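Local coordinates for smoothened (Xenopus laevis, PDB 5KZV), which binds oxysterols through its extracellular cysteine-rich domain and, as a Frizzled/Smoothened-family receptor, transduces Hedgehog signals, probably with G protein-coupled receptor activity, at the (3alpha,8alpha)-cholest-5-ene-3,20-diol site. Numbering follows the deposited sequence.

The (3alpha,8alpha)-cholest-5-ene-3,20-diol site. Residues 41, 51, 54-55, 57-58, 60, 103, 106-108, 110. With HCD ((3alpha,8alpha)-cholest-5-ene-3,20-diol), chain B.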
loop_
_atom_site.group_PDB
_atom_site.type_symbol
_atom_site.label_atom_id
_atom_site.label_comp_id
_atom_site.label_asym_id
_atom_site.label_seq_id
_atom_site.Cartn_x
_atom_site.Cartn_y
_atom_site.Cartn_z
ATOM N N ASP A 41 -8.877 5.129 0.596
ATOM C CA ASP A 41 -8.915 6.428 1.267
ATOM C C ASP A 41 -8.406 7.558 0.360
ATOM O O ASP A 41 -8.400 8.722 0.767
ATOM C CB ASP A 41 -8.092 6.383 2.574
ATOM C CG ASP A 41 -6.582 6.182 2.341
ATOM O OD1 ASP A 41 -6.151 5.882 1.197
ATOM O OD2 ASP A 41 -5.808 6.294 3.328
ATOM N N LYS A 51 -1.867 11.150 2.557
ATOM C CA LYS A 51 -2.144 10.018 3.448
ATOM C C LYS A 51 -0.834 9.329 3.851
ATOM O O LYS A 51 -0.635 8.977 5.017
ATOM C CB LYS A 51 -3.078 8.994 2.789
ATOM C CG LYS A 51 -4.487 9.512 2.429
ATOM C CD LYS A 51 -5.283 9.920 3.660
ATOM C CE LYS A 51 -6.532 10.670 3.230
ATOM N NZ LYS A 51 -7.232 11.273 4.381
ATOM N N LEU A 54 0.741 11.175 6.642
ATOM C CA LEU A 54 0.180 10.800 7.941
ATOM C C LEU A 54 0.790 9.491 8.451
ATOM O O LEU A 54 1.172 9.385 9.625
ATOM C CB LEU A 54 -1.334 10.658 7.859
ATOM C CG LEU A 54 -2.115 11.962 7.921
ATOM C CD1 LEU A 54 -3.577 11.706 7.608
ATOM C CD2 LEU A 54 -1.985 12.590 9.301
ATOM N N TRP A 55 0.845 8.488 7.580
ATOM C CA TRP A 55 1.460 7.205 7.948
ATOM C C TRP A 55 2.904 7.348 8.404
ATOM O O TRP A 55 3.373 6.584 9.271
ATOM C CB TRP A 55 1.400 6.215 6.777
ATOM C CG TRP A 55 0.080 5.571 6.553
ATOM C CD1 TRP A 55 -0.769 5.769 5.491
ATOM C CD2 TRP A 55 -0.554 4.595 7.392
ATOM N NE1 TRP A 55 -1.876 4.983 5.620
ATOM C CE2 TRP A 55 -1.774 4.252 6.779
ATOM C CE3 TRP A 55 -0.204 3.979 8.603
ATOM C CZ2 TRP A 55 -2.663 3.318 7.339
ATOM C CZ3 TRP A 55 -1.077 3.055 9.159
ATOM C CH2 TRP A 55 -2.301 2.739 8.530
ATOM N N GLY A 57 4.269 9.133 10.424
ATOM C CA GLY A 57 4.450 9.208 11.868
ATOM C C GLY A 57 5.025 7.922 12.444
ATOM O O GLY A 57 5.689 7.933 13.495
ATOM N N LEU A 58 4.798 6.804 11.759
ATOM C CA LEU A 58 5.364 5.523 12.192
ATOM C C LEU A 58 6.877 5.398 11.957
ATOM O O LEU A 58 7.471 4.364 12.290
ATOM C CB LEU A 58 4.646 4.367 11.488
ATOM C CG LEU A 58 3.235 4.043 11.996
ATOM C CD1 LEU A 58 2.528 3.070 11.052
ATOM C CD2 LEU A 58 3.305 3.470 13.403
ATOM N N ASN A 60 8.874 6.920 13.650
ATOM C CA ASN A 60 9.325 6.923 15.041
ATOM C C ASN A 60 9.132 5.577 15.748
ATOM O O ASN A 60 9.353 5.469 16.945
ATOM C CB ASN A 60 8.612 8.013 15.823
ATOM C CG ASN A 60 9.122 9.395 15.488
ATOM O OD1 ASN A 60 10.326 9.596 15.308
ATOM N ND2 ASN A 60 8.214 10.360 15.407
ATOM N N VAL A 103 -1.024 0.363 15.653
ATOM C CA VAL A 103 -1.998 0.916 14.708
ATOM C C VAL A 103 -3.425 0.484 15.067
ATOM O O VAL A 103 -4.366 1.292 15.055
ATOM C CB VAL A 103 -1.676 0.480 13.275
ATOM C CG1 VAL A 103 -2.783 0.914 12.316
ATOM C CG2 VAL A 103 -0.340 1.060 12.855
ATOM N N GLU A 106 -4.420 2.315 18.406
ATOM C CA GLU A 106 -4.536 3.767 18.313
ATOM C C GLU A 106 -5.784 4.217 17.574
ATOM O O GLU A 106 -6.323 5.281 17.861
ATOM C CB GLU A 106 -3.312 4.366 17.614
ATOM C CG GLU A 106 -2.087 4.547 18.511
ATOM C CD GLU A 106 -1.878 6.000 18.934
ATOM O OE1 GLU A 106 -2.448 6.402 19.978
ATOM O OE2 GLU A 106 -1.148 6.736 18.217
ATOM N N ARG A 107 -6.238 3.427 16.610
ATOM C CA ARG A 107 -7.345 3.863 15.759
ATOM C C ARG A 107 -8.037 2.691 15.072
ATOM O O ARG A 107 -9.270 2.662 14.943
ATOM C CB ARG A 107 -6.837 4.853 14.704
ATOM C CG ARG A 107 -7.863 5.167 13.634
ATOM C CD ARG A 107 -7.412 6.220 12.627
ATOM N NE ARG A 107 -8.495 6.406 11.670
ATOM C CZ ARG A 107 -9.469 7.302 11.797
ATOM N NH1 ARG A 107 -9.471 8.154 12.816
ATOM N NH2 ARG A 107 -10.435 7.359 10.892
ATOM N N GLY A 108 -7.236 1.744 14.611
ATOM C CA GLY A 108 -7.727 0.609 13.856
ATOM C C GLY A 108 -7.238 0.631 12.416
ATOM O O GLY A 108 -7.096 1.693 11.807
ATOM N N PRO A 110 -7.585 0.498 8.530
ATOM C CA PRO A 110 -8.679 0.685 7.574
ATOM C C PRO A 110 -9.026 -0.645 6.908
ATOM O O PRO A 110 -8.164 -1.526 6.871
ATOM C CB PRO A 110 -8.100 1.671 6.559
ATOM C CG PRO A 110 -6.896 2.278 7.230
ATOM C CD PRO A 110 -6.367 1.227 8.136
HETATM C C1 HCD B . -3.494 7.232 7.865
HETATM O O1 HCD B . -6.625 6.559 5.860
HETATM C C2 HCD B . -4.634 7.512 6.888
HETATM O O2 HCD B . -0.078 7.706 15.566
HETATM C C3 HCD B . -5.589 6.312 6.822
HETATM C C4 HCD B . -6.216 6.094 8.191
HETATM C C5 HCD B . -5.123 5.939 9.220
HETATM C C6 HCD B . -5.197 4.884 10.066
HETATM C C7 HCD B . -4.209 4.654 11.195
HETATM C C8 HCD B . -3.464 5.932 11.513
HETATM C C9 HCD B . -2.911 6.481 10.196
HETATM C C10 HCD B . -4.025 6.973 9.277
HETATM C C11 HCD B . -1.874 7.587 10.419
HETATM C C12 HCD B . -0.756 7.175 11.383
HETATM C C13 HCD B . -1.341 6.756 12.726
HETATM C C14 HCD B . -2.315 5.618 12.459
HETATM C C15 HCD B . -2.685 5.058 13.830
HETATM C C16 HCD B . -1.397 5.259 14.633
HETATM C C17 HCD B . -0.423 6.066 13.750
HETATM C C18 HCD B . -2.068 7.935 13.375
HETATM C C19 HCD B . -4.642 8.253 9.841
HETATM C C20 HCD B . 0.588 6.891 14.580
HETATM C C21 HCD B . 1.511 7.776 13.740
HETATM C C22 HCD B . 1.475 5.911 15.338
HETATM C C23 HCD B . 2.535 6.626 16.176
HETATM C C24 HCD B . 3.184 5.659 17.154
HETATM C C25 HCD B . 4.227 6.394 17.988
HETATM C C26 HCD B . 5.434 6.764 17.135
HETATM C C27 HCD B . 4.639 5.548 19.181
#
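20(S)-Hydroxycholesterol (HCD) lies flat in a shallow groove of the Frizzled-type cysteine-rich domain, between helix 45-55 with its 3-10 extension 56-60 on one flank and the end of helix 101-106 with the following loop on the other. Trp55 forms the floor. With CG anti to its carbonyl carbon (chi1 -77°), the indole lies face-on against the steroid face opposite the angular methyls C18 and C19: HCD C1 sits 3.7 Å from the centroid of the five-membered ring and HCD C9 3.9 Å from that of the six-membered ring, both as CH-pi contacts. Leu58 CD1 meets the indole edge in plane, while its other methyl, CD2, reaches HCD C22 of the tail at 3.6 Å. Opposite helix 45-55, Arg107 runs alongside the B ring, its chain extended from CG to NE and CG anti to the backbone N (chi1 170°); the methylene CD, rather than the guanidinium tip, packs 3.6 Å from HCD C6. At the A-ring end, the 3-hydroxyl HCD O1 donates to Asp41 OD2 (2.7 Å), which accepts through its anti lone pair. The 20-hydroxyl HCD O2 similarly donates to the anti lone pair of Glu106 OE2 at 3.0 Å; a bend at chi2 (-103°) turns this carboxylate toward the 20-hydroxyl while CB packs against HCD C16. Two carboxylates thus grip the A-ring hydroxyl and that at the tail root; the tail runs on toward Asn60 CB, and the groove gives Smoothened an extracellular oxysterol site.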